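Sulfur oxygenase/reductase (Halothiobacillus neapolitanus, PDB 6QPA) probably catalyses the oxygen-dependent oxidation and disproportionation of elemental sulfur at a mononuclear iron site held by two histidines and a carboxylate. Local coordinates at residues D164-D169 / L290-Y295; K173-G178 / N284-H289. All coordinates share one frame; numbering follows the deposited sequence.

Interaction 1 of 2, residues D164-D169 / L290-Y295; sequences DHWVMD and LDKGPY
A classic beta bulge joins Trp166 on strand 159-167 to Asp291 and Lys292, at the corner where strand 290-305 sets out, antiparallel to its neighbour. The carbonyl of Trp166 accepts twice: Asp291 N lies 2.7 Å from Trp166 O in a bent bond, and Lys292 N lies 3.2 Å from the same oxygen. In return, Trp166 N donates to Lys292 O at 3.0 Å, nearly straight (169°). Lys292 and Trp166 then run side by side. With CG of Lys292 anti to the backbone N (chi1 -174°) and the chain extended beyond it, Lys292 CD sits over the centre of the indole six-membered ring, 3.7 Å from its centroid, as a CH-pi contact. The ammonium follows as a cation-pi partner, Lys292 NZ 4.3 Å from that centroid; Trp115 of the second subunit receives the same cation. Beyond the bulge, Gly293 has backbone angles that call for glycine, and a cis peptide leads into Pro294, whose CB approaches His165 NE2 to 3.3 Å. At the other end, Asp291 OD1 is hydrogen-bonded to Tyr235 OH of the second subunit. Strand 251-259 flanks strand 159-167, and Phe175 of helix 172-189 packs on Val167 and Leu290.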
# COMPACT_ATOMS: atom_id res chain seq x y z
N ASP A 164 29.80 31.37 -36.82
CA ASP A 164 29.16 31.94 -37.99
C ASP A 164 29.43 33.45 -38.04
O ASP A 164 29.06 34.19 -37.13
CB ASP A 164 27.66 31.64 -37.95
CG ASP A 164 27.00 31.84 -39.30
OD1 ASP A 164 27.59 32.51 -40.16
OD2 ASP A 164 25.90 31.30 -39.53
N HIS A 165 30.05 33.90 -39.13
CA HIS A 165 30.36 35.31 -39.31
C HIS A 165 29.85 35.77 -40.66
O HIS A 165 30.12 35.11 -41.68
CB HIS A 165 31.87 35.57 -39.24
CG HIS A 165 32.53 35.10 -37.99
ND1 HIS A 165 32.74 33.76 -37.70
CD2 HIS A 165 33.06 35.79 -36.95
CE1 HIS A 165 33.34 33.65 -36.54
NE2 HIS A 165 33.56 34.86 -36.06
N TRP A 166 29.13 36.89 -40.69
CA TRP A 166 28.83 37.58 -41.94
C TRP A 166 29.69 38.84 -41.99
O TRP A 166 29.59 39.69 -41.09
CB TRP A 166 27.36 37.96 -42.06
CG TRP A 166 26.38 36.83 -42.09
CD1 TRP A 166 26.61 35.51 -41.78
CD2 TRP A 166 24.99 36.92 -42.44
NE1 TRP A 166 25.45 34.78 -41.91
CE2 TRP A 166 24.44 35.62 -42.32
CE3 TRP A 166 24.16 37.97 -42.84
CZ2 TRP A 166 23.10 35.35 -42.59
CZ3 TRP A 166 22.83 37.70 -43.12
CH2 TRP A 166 22.31 36.40 -42.98
N VAL A 167 30.50 38.97 -43.04
CA VAL A 167 31.53 39.99 -43.13
C VAL A 167 31.04 41.14 -44.00
O VAL A 167 30.39 40.92 -45.03
CB VAL A 167 32.84 39.38 -43.67
CG1 VAL A 167 33.87 40.48 -44.01
CG2 VAL A 167 33.42 38.41 -42.63
N MET A 168 31.33 42.38 -43.56
CA MET A 168 30.97 43.58 -44.32
C MET A 168 31.60 43.55 -45.70
O MET A 168 32.76 43.16 -45.86
CB MET A 168 31.39 44.85 -43.59
CG MET A 168 30.78 44.96 -42.20
SD MET A 168 31.61 46.19 -41.17
CE MET A 168 31.13 47.72 -42.01
N ASP A 169 30.81 43.96 -46.69
CA ASP A 169 31.29 44.08 -48.06
C ASP A 169 32.58 44.87 -48.12
O ASP A 169 32.65 46.01 -47.63
CB ASP A 169 30.21 44.75 -48.91
CG ASP A 169 30.59 44.85 -50.38
OD1 ASP A 169 31.55 44.19 -50.83
OD2 ASP A 169 29.89 45.58 -51.09
N LEU A 290 32.37 42.78 -39.17
CA LEU A 290 31.22 41.91 -39.23
C LEU A 290 29.93 42.69 -39.41
O LEU A 290 29.71 43.71 -38.76
CB LEU A 290 31.11 41.07 -37.97
CG LEU A 290 32.29 40.17 -37.65
CD1 LEU A 290 31.94 39.34 -36.39
CD2 LEU A 290 32.59 39.27 -38.85
N ASP A 291 29.07 42.18 -40.29
CA ASP A 291 27.66 42.54 -40.27
C ASP A 291 26.87 41.71 -39.27
O ASP A 291 25.87 42.18 -38.72
CB ASP A 291 27.04 42.35 -41.65
CG ASP A 291 27.28 43.54 -42.54
OD1 ASP A 291 27.32 44.66 -42.01
OD2 ASP A 291 27.43 43.35 -43.76
N LYS A 292 27.28 40.47 -39.06
CA LYS A 292 26.52 39.57 -38.21
C LYS A 292 27.46 38.63 -37.48
O LYS A 292 28.43 38.14 -38.06
CB LYS A 292 25.50 38.77 -39.04
CG LYS A 292 24.55 37.90 -38.21
CD LYS A 292 23.48 37.25 -39.09
CE LYS A 292 22.41 36.56 -38.24
NZ LYS A 292 21.32 36.06 -39.10
N GLY A 293 27.14 38.34 -36.22
CA GLY A 293 27.92 37.39 -35.46
C GLY A 293 28.90 38.07 -34.53
O GLY A 293 28.86 39.29 -34.33
N PRO A 294 29.83 37.29 -33.95
CA PRO A 294 29.92 35.84 -34.18
C PRO A 294 28.87 35.04 -33.40
O PRO A 294 28.40 35.50 -32.37
CB PRO A 294 31.33 35.49 -33.68
CG PRO A 294 31.64 36.55 -32.67
CD PRO A 294 30.88 37.79 -33.06
N TYR A 295 28.50 33.87 -33.92
CA TYR A 295 27.62 32.93 -33.24
C TYR A 295 28.28 31.56 -33.30
O TYR A 295 28.61 31.07 -34.39
CB TYR A 295 26.24 32.90 -33.90
CG TYR A 295 25.21 32.04 -33.15
CD1 TYR A 295 24.60 32.51 -31.99
CD2 TYR A 295 24.85 30.78 -33.62
CE1 TYR A 295 23.65 31.74 -31.31
CE2 TYR A 295 23.91 30.01 -32.96
CZ TYR A 295 23.32 30.49 -31.80
OH TYR A 295 22.38 29.71 -31.16
O HOH W 1 27.92 44.20 -46.04

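Interaction 2 of 2, residues K173-G178 / N284-H289; sequences KAFEQG and NGVLAH
Two first torsions set the side chains of this contact between helix 172-189 and the end of helix 276-287 with the turn after it: His289 has CG anti to its carbonyl carbon (chi1 -55°), which starts the imidazole toward helix 172-189, and Phe175 has CG anti to its backbone N (chi1 168°), starting its ring on the way to Val286. The methyl of Ala174 meets the imidazole over one face, off centre toward the rim: Ala174 CB is 3.6 Å from His289 NE2 and 3.8 Å from the ring centroid, a CH-pi contact. Ala288 CB lies over the opposite face, so the ring is sandwiched between two methyl groups, that of Ala174 across the contact and that of Ala288, the residue before it in the chain. Farther in, Val286 uses its two branches separately. Its CG1 touches Phe175 CE1 at 3.8 Å, the two side chains crossing at a slant, while Val286 CG2 rests against the backbone of Gly178, 3.7 Å from Gly178 C.

Between these side chains the backbones close up where two glycines face each other. The CA atoms of Gly178 and Gly285 are 3.7 Å apart, and Gly178 CA makes a CA-H...O contact of 3.4 Å with Gly285 O, with an angle of 157° at the hydrogen. Neither glycine has a side chain to hold the backbones apart, which allows this approach. Gly285 belongs to a wider pi-type turn near the end of helix 276-287. Outside the pair, His289 ND1 is hydrogen-bonded to His171 ND1, which helps fix the imidazole's rotation. Across the interface itself the chemistry is therefore that of methyl groups, one imidazole face and a CA-H...O contact, so the closeness of the approach probably rests on the fit of surfaces, glycine against glycine.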
# COMPACT_ATOMS: atom_id res chain seq x y z
N LYS A 173 39.18 40.47 -46.84
CA LYS A 173 40.60 40.21 -46.66
C LYS A 173 41.05 40.57 -45.26
O LYS A 173 41.85 39.84 -44.66
CB LYS A 173 41.40 40.99 -47.71
CG LYS A 173 42.90 40.78 -47.60
CD LYS A 173 43.69 41.63 -48.58
CE LYS A 173 45.19 41.37 -48.43
NZ LYS A 173 46.02 42.17 -49.38
N ALA A 174 40.59 41.71 -44.74
CA ALA A 174 40.93 42.11 -43.38
C ALA A 174 40.40 41.10 -42.36
O ALA A 174 41.08 40.78 -41.38
CB ALA A 174 40.40 43.52 -43.09
N PHE A 175 39.17 40.61 -42.57
CA PHE A 175 38.63 39.58 -41.68
C PHE A 175 39.51 38.33 -41.70
O PHE A 175 39.83 37.76 -40.65
CB PHE A 175 37.20 39.20 -42.09
CG PHE A 175 36.69 37.96 -41.40
CD1 PHE A 175 36.07 38.04 -40.16
CD2 PHE A 175 36.89 36.71 -41.97
CE1 PHE A 175 35.63 36.89 -39.49
CE2 PHE A 175 36.46 35.55 -41.32
CZ PHE A 175 35.82 35.63 -40.09
N GLU A 176 39.89 37.88 -42.90
CA GLU A 176 40.70 36.68 -43.01
C GLU A 176 42.00 36.83 -42.24
O GLU A 176 42.40 35.93 -41.49
CB GLU A 176 40.96 36.36 -44.49
CG GLU A 176 39.70 35.93 -45.21
CD GLU A 176 39.88 35.70 -46.71
OE1 GLU A 176 41.03 35.74 -47.19
OE2 GLU A 176 38.86 35.43 -47.41
N GLN A 177 42.65 37.99 -42.38
CA GLN A 177 43.90 38.24 -41.66
C GLN A 177 43.66 38.32 -40.16
O GLN A 177 44.45 37.79 -39.37
CB GLN A 177 44.56 39.53 -42.17
CG GLN A 177 45.06 39.40 -43.59
CD GLN A 177 45.55 40.73 -44.17
OE1 GLN A 177 44.85 41.74 -44.13
NE2 GLN A 177 46.77 40.72 -44.70
N GLY A 178 42.60 39.01 -39.73
CA GLY A 178 42.33 39.14 -38.31
C GLY A 178 41.92 37.82 -37.67
O GLY A 178 42.33 37.52 -36.55
N ASN A 284 39.76 44.18 -33.20
CA ASN A 284 40.14 44.96 -34.38
C ASN A 284 40.20 44.12 -35.65
O ASN A 284 39.91 44.63 -36.74
CB ASN A 284 41.48 45.64 -34.11
CG ASN A 284 41.38 46.63 -32.98
OD1 ASN A 284 40.40 47.38 -32.89
ND2 ASN A 284 42.37 46.64 -32.11
N GLY A 285 40.56 42.85 -35.54
CA GLY A 285 40.74 42.03 -36.71
C GLY A 285 39.51 41.23 -37.11
O GLY A 285 39.42 40.81 -38.26
N VAL A 286 38.55 41.03 -36.19
CA VAL A 286 37.38 40.22 -36.51
C VAL A 286 36.10 41.02 -36.27
O VAL A 286 35.34 41.28 -37.21
CB VAL A 286 37.35 38.90 -35.70
CG1 VAL A 286 36.03 38.14 -35.95
CG2 VAL A 286 38.55 38.03 -36.05
N LEU A 287 35.86 41.44 -35.03
CA LEU A 287 34.57 42.07 -34.71
C LEU A 287 34.32 43.33 -35.53
O LEU A 287 33.16 43.64 -35.85
CB LEU A 287 34.48 42.38 -33.21
CG LEU A 287 34.43 41.18 -32.24
CD1 LEU A 287 34.17 41.63 -30.81
CD2 LEU A 287 33.39 40.17 -32.66
N ALA A 288 35.38 44.09 -35.84
CA ALA A 288 35.26 45.34 -36.58
C ALA A 288 34.79 45.14 -38.01
O ALA A 288 34.41 46.13 -38.65
CB ALA A 288 36.60 46.07 -36.59
N HIS A 289 34.78 43.91 -38.54
CA HIS A 289 34.49 43.70 -39.95
C HIS A 289 33.20 42.96 -40.19
O HIS A 289 32.94 42.54 -41.33
CB HIS A 289 35.66 42.97 -40.59
CG HIS A 289 36.97 43.67 -40.39
ND1 HIS A 289 37.17 44.98 -40.79
CD2 HIS A 289 38.13 43.26 -39.84
CE1 HIS A 289 38.41 45.34 -40.48
NE2 HIS A 289 39.01 44.31 -39.90

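The two contacts join successive elements of the same two strand-helix units: 164-169 and 290-295 pair as strands in the curled antiparallel sheet, whereas 173-178 and 284-289 pack the helices that adjoin them in the chain. Interaction 1 is the more buried and is built on backbone hydrogen bonds; interaction 2 is partly buried and depends on shape. Their centres are about 10 Å apart, and they meet directly. Met168 N probably donates to His289 O, at 2.8 Å, and the two layers are thus joined by one probable backbone hydrogen bond as well as by apolar packing. Both touch the second subunit, and both lie away from the iron site.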